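Local coordinates for protein (hdlp (histone deacetylase-like protein)) (PDB 1C3P) that probably acts as a zinc-dependent deacetylase of the histone deacetylase family, with an alpha/beta fold related to that of arginase, at residues I220-A234 with W355-L368. Residues are numbered along the deposited sequence; the frame is centred on the assembly and turned at random.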
ATOM      1  N   ILE A 220      -2.551   9.297  12.136  1.00 16.82           N
ATOM      2  CA  ILE A 220      -1.775  10.538  12.164  1.00 13.22           C
ATOM      3  C   ILE A 220      -2.214  11.307  10.899  1.00 18.80           C
ATOM      4  O   ILE A 220      -1.627  11.151   9.824  1.00 15.52           O
ATOM      5  CB  ILE A 220      -0.261  10.227  12.100  1.00 15.70           C
ATOM      6  CG1 ILE A 220       0.161   9.330  13.281  1.00 19.11           C
ATOM      7  CG2 ILE A 220       0.527  11.521  12.054  1.00 15.18           C
ATOM      8  CD1 ILE A 220       0.145   9.994  14.655  1.00 22.75           C
ATOM      9  N   PRO A 221      -3.249  12.158  11.012  1.00 16.72           N
ATOM     10  CA  PRO A 221      -3.730  12.914   9.852  1.00 19.83           C
ATOM     11  C   PRO A 221      -2.769  14.054   9.577  1.00 21.26           C
ATOM     12  O   PRO A 221      -2.389  14.761  10.502  1.00 22.46           O
ATOM     13  CB  PRO A 221      -5.113  13.419  10.315  1.00 20.76           C
ATOM     14  CG  PRO A 221      -5.380  12.632  11.616  1.00 28.73           C
ATOM     15  CD  PRO A 221      -4.017  12.552  12.200  1.00 18.83           C
ATOM     16  N   LEU A 222      -2.382  14.229   8.312  1.00 19.70           N
ATOM     17  CA  LEU A 222      -1.429  15.263   7.927  1.00 21.62           C
ATOM     18  C   LEU A 222      -1.991  16.245   6.898  1.00 19.68           C
ATOM     19  O   LEU A 222      -2.853  15.896   6.098  1.00 18.07           O
ATOM     20  CB  LEU A 222      -0.160  14.598   7.408  1.00 16.46           C
ATOM     21  CG  LEU A 222       0.479  13.771   8.533  1.00 18.65           C
ATOM     22  CD1 LEU A 222       1.590  12.876   7.975  1.00 21.32           C
ATOM     23  CD2 LEU A 222       1.021  14.710   9.595  1.00 19.98           C
ATOM     24  N   PRO A 223      -1.501  17.494   6.919  1.00 19.37           N
ATOM     25  CA  PRO A 223      -1.935  18.574   6.022  1.00 19.59           C
ATOM     26  C   PRO A 223      -1.490  18.572   4.577  1.00 23.15           C
ATOM     27  O   PRO A 223      -0.576  17.858   4.185  1.00 15.81           O
ATOM     28  CB  PRO A 223      -1.431  19.826   6.745  1.00 20.08           C
ATOM     29  CG  PRO A 223      -0.095  19.343   7.255  1.00 21.96           C
ATOM     30  CD  PRO A 223      -0.501  18.002   7.882  1.00 17.38           C
ATOM     31  N   LYS A 224      -2.164  19.403   3.790  1.00 16.41           N
ATOM     32  CA  LYS A 224      -1.834  19.577   2.382  1.00 16.11           C
ATOM     33  C   LYS A 224      -0.433  20.196   2.255  1.00 15.77           C
ATOM     34  O   LYS A 224       0.017  20.955   3.133  1.00 21.07           O
ATOM     35  CB  LYS A 224      -2.836  20.528   1.732  1.00 20.34           C
ATOM     36  CG  LYS A 224      -4.294  20.086   1.836  1.00 19.33           C
ATOM     37  CD  LYS A 224      -5.225  21.131   1.198  1.00 25.49           C
ATOM     38  CE  LYS A 224      -6.696  20.734   1.380  1.00 24.14           C
ATOM     39  NZ  LYS A 224      -7.627  21.722   0.757  1.00 34.08           N
ATOM     40  N   GLY A 225       0.235  19.902   1.144  1.00 20.77           N
ATOM     41  CA  GLY A 225       1.558  20.452   0.912  1.00 20.30           C
ATOM     42  C   GLY A 225       2.643  19.875   1.798  1.00 20.63           C
ATOM     43  O   GLY A 225       3.699  20.476   1.940  1.00 20.66           O
ATOM     44  N   LEU A 226       2.394  18.705   2.382  1.00 20.37           N
ATOM     45  CA  LEU A 226       3.359  18.071   3.282  1.00 18.71           C
ATOM     46  C   LEU A 226       4.747  17.925   2.640  1.00 19.84           C
ATOM     47  O   LEU A 226       4.851  17.464   1.507  1.00 18.13           O
ATOM     48  CB  LEU A 226       2.871  16.674   3.661  1.00 13.63           C
ATOM     49  CG  LEU A 226       3.593  16.076   4.868  1.00 18.44           C
ATOM     50  CD1 LEU A 226       3.048  16.780   6.110  1.00 18.09           C
ATOM     51  CD2 LEU A 226       3.336  14.569   4.972  1.00 17.96           C
ATOM     52  N   ASN A 227       5.804  18.299   3.360  1.00 23.30           N
ATOM     53  CA  ASN A 227       7.144  18.145   2.803  1.00 20.88           C
ATOM     54  C   ASN A 227       7.852  16.973   3.463  1.00 25.24           C
ATOM     55  O   ASN A 227       7.320  16.360   4.396  1.00 18.54           O
ATOM     56  CB  ASN A 227       7.980  19.439   2.925  1.00 21.73           C
ATOM     57  CG  ASN A 227       8.239  19.855   4.364  1.00 20.47           C
ATOM     58  OD1 ASN A 227       8.652  19.046   5.199  1.00 23.80           O
ATOM     59  ND2 ASN A 227       8.024  21.139   4.649  1.00 21.08           N
ATOM     60  N   ASP A 228       9.051  16.658   2.982  1.00 19.41           N
ATOM     61  CA  ASP A 228       9.798  15.519   3.505  1.00 22.15           C
ATOM     62  C   ASP A 228      10.084  15.539   4.987  1.00 18.83           C
ATOM     63  O   ASP A 228       9.986  14.511   5.648  1.00 16.28           O
ATOM     64  CB  ASP A 228      11.125  15.351   2.749  1.00 16.82           C
ATOM     65  CG  ASP A 228      10.929  14.922   1.318  1.00 30.68           C
ATOM     66  OD1 ASP A 228       9.817  14.446   0.998  1.00 23.87           O
ATOM     67  OD2 ASP A 228      11.896  15.034   0.524  1.00 25.02           O
ATOM     68  N   ASN A 229      10.480  16.698   5.507  1.00 20.73           N
ATOM     69  CA  ASN A 229      10.793  16.813   6.918  1.00 21.75           C
ATOM     70  C   ASN A 229       9.568  16.582   7.775  1.00 18.47           C
ATOM     71  O   ASN A 229       9.641  15.931   8.824  1.00 22.47           O
ATOM     72  CB  ASN A 229      11.410  18.181   7.189  1.00 19.46           C
ATOM     73  CG  ASN A 229      12.804  18.289   6.619  1.00 27.14           C
ATOM     74  OD1 ASN A 229      13.732  17.687   7.144  1.00 33.03           O
ATOM     75  ND2 ASN A 229      12.952  19.017   5.517  1.00 21.35           N
ATOM     76  N   GLU A 230       8.428  17.070   7.304  1.00 17.79           N
ATOM     77  CA  GLU A 230       7.194  16.888   8.056  1.00 21.18           C
ATOM     78  C   GLU A 230       6.764  15.424   8.076  1.00 16.89           C
ATOM     79  O   GLU A 230       6.343  14.906   9.109  1.00 19.45           O
ATOM     80  CB  GLU A 230       6.089  17.764   7.467  1.00 20.54           C
ATOM     81  CG  GLU A 230       6.431  19.248   7.513  1.00 28.98           C
ATOM     82  CD  GLU A 230       5.349  20.099   6.890  1.00 24.35           C
ATOM     83  OE1 GLU A 230       4.856  19.709   5.815  1.00 22.00           O
ATOM     84  OE2 GLU A 230       5.016  21.160   7.458  1.00 24.99           O
ATOM     85  N   PHE A 231       6.880  14.747   6.939  1.00 15.68           N
ATOM     86  CA  PHE A 231       6.504  13.336   6.887  1.00 15.78           C
ATOM     87  C   PHE A 231       7.394  12.520   7.833  1.00 18.54           C
ATOM     88  O   PHE A 231       6.900  11.774   8.680  1.00 18.86           O
ATOM     89  CB  PHE A 231       6.639  12.800   5.457  1.00 13.22           C
ATOM     90  CG  PHE A 231       6.110  11.398   5.280  1.00 20.63           C
ATOM     91  CD1 PHE A 231       4.744  11.133   5.393  1.00 18.42           C
ATOM     92  CD2 PHE A 231       6.970  10.346   4.997  1.00 21.10           C
ATOM     93  CE1 PHE A 231       4.247   9.843   5.223  1.00 17.67           C
ATOM     94  CE2 PHE A 231       6.482   9.045   4.826  1.00 28.29           C
ATOM     95  CZ  PHE A 231       5.114   8.797   4.941  1.00 27.85           C
ATOM     96  N   LEU A 232       8.712  12.663   7.704  1.00 19.07           N
ATOM     97  CA  LEU A 232       9.626  11.895   8.554  1.00 17.39           C
ATOM     98  C   LEU A 232       9.515  12.250  10.029  1.00 19.82           C
ATOM     99  O   LEU A 232       9.665  11.391  10.880  1.00 21.80           O
ATOM    100  CB  LEU A 232      11.063  12.058   8.067  1.00 24.53           C
ATOM    101  CG  LEU A 232      11.276  11.540   6.636  1.00 16.64           C
ATOM    102  CD1 LEU A 232      12.667  11.956   6.171  1.00 26.70           C
ATOM    103  CD2 LEU A 232      11.098  10.035   6.540  1.00 18.77           C
ATOM    104  N   PHE A 233       9.268  13.518  10.336  1.00 17.18           N
ATOM    105  CA  PHE A 233       9.072  13.939  11.722  1.00 23.34           C
ATOM    106  C   PHE A 233       7.895  13.155  12.294  1.00 23.12           C
ATOM    107  O   PHE A 233       7.972  12.560  13.375  1.00 18.35           O
ATOM    108  CB  PHE A 233       8.710  15.428  11.774  1.00 19.17           C
ATOM    109  CG  PHE A 233       8.246  15.901  13.130  1.00 21.40           C
ATOM    110  CD1 PHE A 233       9.164  16.322  14.090  1.00 29.62           C
ATOM    111  CD2 PHE A 233       6.891  15.965  13.426  1.00 19.92           C
ATOM    112  CE1 PHE A 233       8.736  16.814  15.326  1.00 29.35           C
ATOM    113  CE2 PHE A 233       6.441  16.452  14.662  1.00 25.37           C
ATOM    114  CZ  PHE A 233       7.364  16.881  15.612  1.00 30.28           C
ATOM    115  N   ALA A 234       6.788  13.182  11.556  1.00 17.26           N
ATOM    116  CA  ALA A 234       5.567  12.505  11.977  1.00 17.67           C
ATOM    117  C   ALA A 234       5.793  11.009  12.155  1.00 16.31           C
ATOM    118  O   ALA A 234       5.296  10.391  13.101  1.00 16.75           O
ATOM    119  CB  ALA A 234       4.444  12.761  10.925  1.00 19.08           C
ATOM    120  N   TRP A 355      15.972  15.890  -2.568  1.00 23.89           N
ATOM    121  CA  TRP A 355      15.131  16.009  -1.391  1.00 33.84           C
ATOM    122  C   TRP A 355      14.138  17.136  -1.604  1.00 33.12           C
ATOM    123  O   TRP A 355      14.390  18.045  -2.395  1.00 29.41           O
ATOM    124  CB  TRP A 355      15.959  16.289  -0.146  1.00 33.84           C
ATOM    125  CG  TRP A 355      16.544  15.058   0.407  1.00 49.97           C
ATOM    126  CD1 TRP A 355      17.688  14.427   0.005  1.00 56.10           C
ATOM    127  CD2 TRP A 355      15.954  14.229   1.403  1.00 46.60           C
ATOM    128  NE1 TRP A 355      17.843  13.247   0.698  1.00 56.07           N
ATOM    129  CE2 TRP A 355      16.789  13.103   1.563  1.00 54.73           C
ATOM    130  CE3 TRP A 355      14.796  14.326   2.179  1.00 46.90           C
ATOM    131  CZ2 TRP A 355      16.500  12.083   2.468  1.00 55.25           C
ATOM    132  CZ3 TRP A 355      14.510  13.316   3.074  1.00 50.74           C
ATOM    133  CH2 TRP A 355      15.356  12.210   3.212  1.00 50.68           C
ATOM    134  N   ARG A 356      13.009  17.055  -0.904  1.00 23.90           N
ATOM    135  CA  ARG A 356      11.952  18.057  -0.992  1.00 23.96           C
ATOM    136  C   ARG A 356      11.523  18.365   0.434  1.00 24.89           C
ATOM    137  O   ARG A 356      10.396  18.086   0.840  1.00 22.25           O
ATOM    138  CB  ARG A 356      10.776  17.510  -1.813  1.00 22.66           C
ATOM    139  CG  ARG A 356      11.158  17.217  -3.262  1.00 29.06           C
ATOM    140  CD  ARG A 356      10.152  16.371  -4.016  1.00 28.92           C
ATOM    141  NE  ARG A 356      10.621  16.151  -5.384  1.00 24.73           N
ATOM    142  CZ  ARG A 356      10.085  15.289  -6.239  1.00 23.57           C
ATOM    143  NH1 ARG A 356       9.045  14.546  -5.875  1.00 22.15           N
ATOM    144  NH2 ARG A 356      10.590  15.175  -7.462  1.00 22.69           N
ATOM    145  N   GLY A 357      12.437  18.950   1.198  1.00 23.91           N
ATOM    146  CA  GLY A 357      12.137  19.255   2.582  1.00 26.72           C
ATOM    147  C   GLY A 357      11.652  20.662   2.849  1.00 26.90           C
ATOM    148  O   GLY A 357      11.230  21.379   1.944  1.00 29.87           O
ATOM    149  N   GLY A 358      11.714  21.047   4.116  1.00 28.22           N
ATOM    150  CA  GLY A 358      11.277  22.367   4.518  1.00 30.96           C
ATOM    151  C   GLY A 358      11.100  22.380   6.022  1.00 30.03           C
ATOM    152  O   GLY A 358      11.556  21.477   6.714  1.00 24.03           O
ATOM    153  N   GLU A 359      10.435  23.404   6.540  1.00 28.34           N
ATOM    154  CA  GLU A 359      10.209  23.490   7.969  1.00 24.37           C
ATOM    155  C   GLU A 359       9.048  22.604   8.373  1.00 27.35           C
ATOM    156  O   GLU A 359       8.198  22.265   7.553  1.00 22.94           O
ATOM    157  CB  GLU A 359       9.881  24.927   8.361  1.00 32.52           C
ATOM    158  CG  GLU A 359      11.041  25.889   8.273  1.00 45.44           C
ATOM    159  CD  GLU A 359      10.606  27.326   8.512  1.00 50.43           C
ATOM    160  OE1 GLU A 359       9.900  27.579   9.515  1.00 42.92           O
ATOM    161  OE2 GLU A 359      10.974  28.198   7.699  1.00 40.72           O
ATOM    162  N   VAL A 360       9.016  22.216   9.636  1.00 19.68           N
ATOM    163  CA  VAL A 360       7.906  21.418  10.109  1.00 21.28           C
ATOM    164  C   VAL A 360       6.859  22.375  10.700  1.00 25.51           C
ATOM    165  O   VAL A 360       7.107  23.039  11.715  1.00 19.75           O
ATOM    166  CB  VAL A 360       8.362  20.413  11.162  1.00 26.71           C
ATOM    167  CG1 VAL A 360       7.159  19.607  11.668  1.00 20.64           C
ATOM    168  CG2 VAL A 360       9.437  19.491  10.558  1.00 25.79           C
ATOM    169  N   ARG A 361       5.698  22.462  10.047  1.00 18.48           N
ATOM    170  CA  ARG A 361       4.619  23.338  10.517  1.00 22.01           C
ATOM    171  C   ARG A 361       4.132  23.039  11.921  1.00 26.11           C
ATOM    172  O   ARG A 361       4.166  21.897  12.375  1.00 21.79           O
ATOM    173  CB  ARG A 361       3.412  23.261   9.577  1.00 19.31           C
ATOM    174  CG  ARG A 361       3.573  24.084   8.330  1.00 30.86           C
ATOM    175  CD  ARG A 361       2.452  23.770   7.369  1.00 37.95           C
ATOM    176  NE  ARG A 361       2.705  22.532   6.633  1.00 30.73           N
ATOM    177  CZ  ARG A 361       1.873  22.034   5.731  1.00 22.89           C
ATOM    178  NH1 ARG A 361       0.734  22.673   5.469  1.00 19.02           N
ATOM    179  NH2 ARG A 361       2.193  20.929   5.070  1.00 23.47           N
ATOM    180  N   LYS A 362       3.663  24.084  12.600  1.00 24.89           N
ATOM    181  CA  LYS A 362       3.143  23.945  13.957  1.00 28.63           C
ATOM    182  C   LYS A 362       2.012  22.921  14.008  1.00 16.77           C
ATOM    183  O   LYS A 362       1.904  22.165  14.966  1.00 22.90           O
ATOM    184  CB  LYS A 362       2.638  25.303  14.490  1.00 22.91           C
ATOM    185  CG  LYS A 362       3.738  26.305  14.783  1.00 50.86           C
ATOM    186  CD  LYS A 362       4.599  26.539  13.549  1.00 57.51           C
ATOM    187  CE  LYS A 362       3.747  26.989  12.380  1.00 50.87           C
ATOM    188  NZ  LYS A 362       4.524  26.962  11.145  1.00 22.99           N
ATOM    189  N   GLU A 363       1.162  22.922  12.980  1.00 25.24           N
ATOM    190  CA  GLU A 363       0.040  21.976  12.877  1.00 26.29           C
ATOM    191  C   GLU A 363       0.500  20.547  13.071  1.00 19.00           C
ATOM    192  O   GLU A 363      -0.127  19.756  13.780  1.00 18.66           O
ATOM    193  CB  GLU A 363      -0.565  21.975  11.485  1.00 33.50           C
ATOM    194  CG  GLU A 363      -1.242  23.192  11.014  1.00 48.73           C
ATOM    195  CD  GLU A 363      -1.667  23.007   9.579  1.00 42.01           C
ATOM    196  OE1 GLU A 363      -2.338  21.980   9.299  1.00 28.50           O
ATOM    197  OE2 GLU A 363      -1.325  23.874   8.748  1.00 44.91           O
ATOM    198  N   VAL A 364       1.566  20.208  12.360  1.00 20.69           N
ATOM    199  CA  VAL A 364       2.096  18.862  12.434  1.00 23.13           C
ATOM    200  C   VAL A 364       2.621  18.563  13.830  1.00 19.28           C
ATOM    201  O   VAL A 364       2.338  17.496  14.392  1.00 20.17           O
ATOM    202  CB  VAL A 364       3.202  18.637  11.402  1.00 16.98           C
ATOM    203  CG1 VAL A 364       3.756  17.238  11.567  1.00 22.32           C
ATOM    204  CG2 VAL A 364       2.653  18.823   9.980  1.00 23.99           C
ATOM    205  N   LYS A 365       3.359  19.503  14.410  1.00 21.11           N
ATOM    206  CA  LYS A 365       3.874  19.293  15.757  1.00 18.15           C
ATOM    207  C   LYS A 365       2.718  19.118  16.735  1.00 19.49           C
ATOM    208  O   LYS A 365       2.763  18.256  17.618  1.00 22.04           O
ATOM    209  CB  LYS A 365       4.762  20.471  16.192  1.00 25.22           C
ATOM    210  CG  LYS A 365       6.019  20.633  15.358  1.00 32.99           C
ATOM    211  CD  LYS A 365       6.916  21.740  15.909  1.00 36.09           C
ATOM    212  CE  LYS A 365       8.174  21.894  15.065  1.00 28.99           C
ATOM    213  NZ  LYS A 365       9.112  22.937  15.573  1.00 38.98           N
ATOM    214  N   ASP A 366       1.676  19.933  16.581  1.00 22.45           N
ATOM    215  CA  ASP A 366       0.530  19.819  17.479  1.00 22.62           C
ATOM    216  C   ASP A 366      -0.167  18.458  17.365  1.00 24.53           C
ATOM    217  O   ASP A 366      -0.564  17.870  18.370  1.00 21.13           O
ATOM    218  CB  ASP A 366      -0.500  20.939  17.224  1.00 21.69           C
ATOM    219  CG  ASP A 366       0.050  22.325  17.523  1.00 27.75           C
ATOM    220  OD1 ASP A 366       0.991  22.446  18.345  1.00 31.01           O
ATOM    221  OD2 ASP A 366      -0.479  23.301  16.957  1.00 33.20           O
ATOM    222  N   THR A 367      -0.328  17.962  16.146  1.00 26.19           N
ATOM    223  CA  THR A 367      -0.983  16.664  15.955  1.00 21.68           C
ATOM    224  C   THR A 367      -0.216  15.564  16.693  1.00 19.02           C
ATOM    225  O   THR A 367      -0.808  14.757  17.419  1.00 21.79           O
ATOM    226  CB  THR A 367      -1.074  16.337  14.465  1.00 14.56           C
ATOM    227  OG1 THR A 367      -1.949  17.282  13.837  1.00 21.76           O
ATOM    228  CG2 THR A 367      -1.607  14.935  14.252  1.00 19.83           C
ATOM    229  N   LEU A 368       1.103  15.539  16.526  1.00 18.42           N
ATOM    230  CA  LEU A 368       1.911  14.526  17.202  1.00 21.02           C
ATOM    231  C   LEU A 368       1.913  14.691  18.717  1.00 23.17           C
ATOM    232  O   LEU A 368       2.004  13.701  19.443  1.00 24.81           O
ATOM    233  CB  LEU A 368       3.350  14.517  16.671  1.00 17.34           C
ATOM    234  CG  LEU A 368       3.571  13.708  15.376  1.00 17.45           C
ATOM    235  CD1 LEU A 368       3.257  12.238  15.655  1.00 16.83           C
ATOM    236  CD2 LEU A 368       2.676  14.228  14.249  1.00 19.49           C
TER
HETATM  237  O   HOH W   1      -1.468  17.292  11.334  1.00 22.40           O
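The ring of F233 lies across V360, whose CG1 stands over one face in a CH-pi contact, 4.2 Å from the ring centroid and 19° off its normal. The contact as a whole packs helix 362-372 and the loop before it against the alpha/beta deacetylase fold, at strand 217-222, an outermost strand of its parallel sheet, and at helix 228-245. Segments 228-234 and 362-368 run almost parallel, their axes 7° apart and 10.4 Å at closest approach. With CG anti to the backbone N (chi1 170°), the F233 ring reaches toward helix 362-368, bringing CD2 to V364 CG1 and CE2 to L368 CG. L368 reaches further inward, its CD1 meeting I220 CD1 and its CD2 meeting A234 CB.

At the start of the two helices the contact turns polar. N227 and E230 form a capping box, E230 N donating to N227 OD1 and N227 N to E230 OE1. The same carboxylate takes R361 side-on, nearly coplanar with the guanidinium: R361 NE meets the syn lone pair of E230 OE2 at 2.8 Å, and R361 NH2 meets E230 OE1 at 3.0 Å. R361 N takes the anti lone pair of OE2; with N227 N on OE1, each oxygen has two donors. R361 also grips K224 O end-on, through NH1 at 3.0 Å and NH2 at 2.9 Å, while P223 CG sits over one guanidinium face. Cutting R361 back to an alanine is likely to leave the E230 carboxylate without its charged mate and K224 O without either guanidinium donor.

Upstream of R361, R356 O accepts from D228 N, and R356 N returns a bond to D228 OD2, which also hydrogen-bonds S271 OG. The preceding W355 extends its ring edge to L232, where CZ3 lies 3.9 Å from CD1.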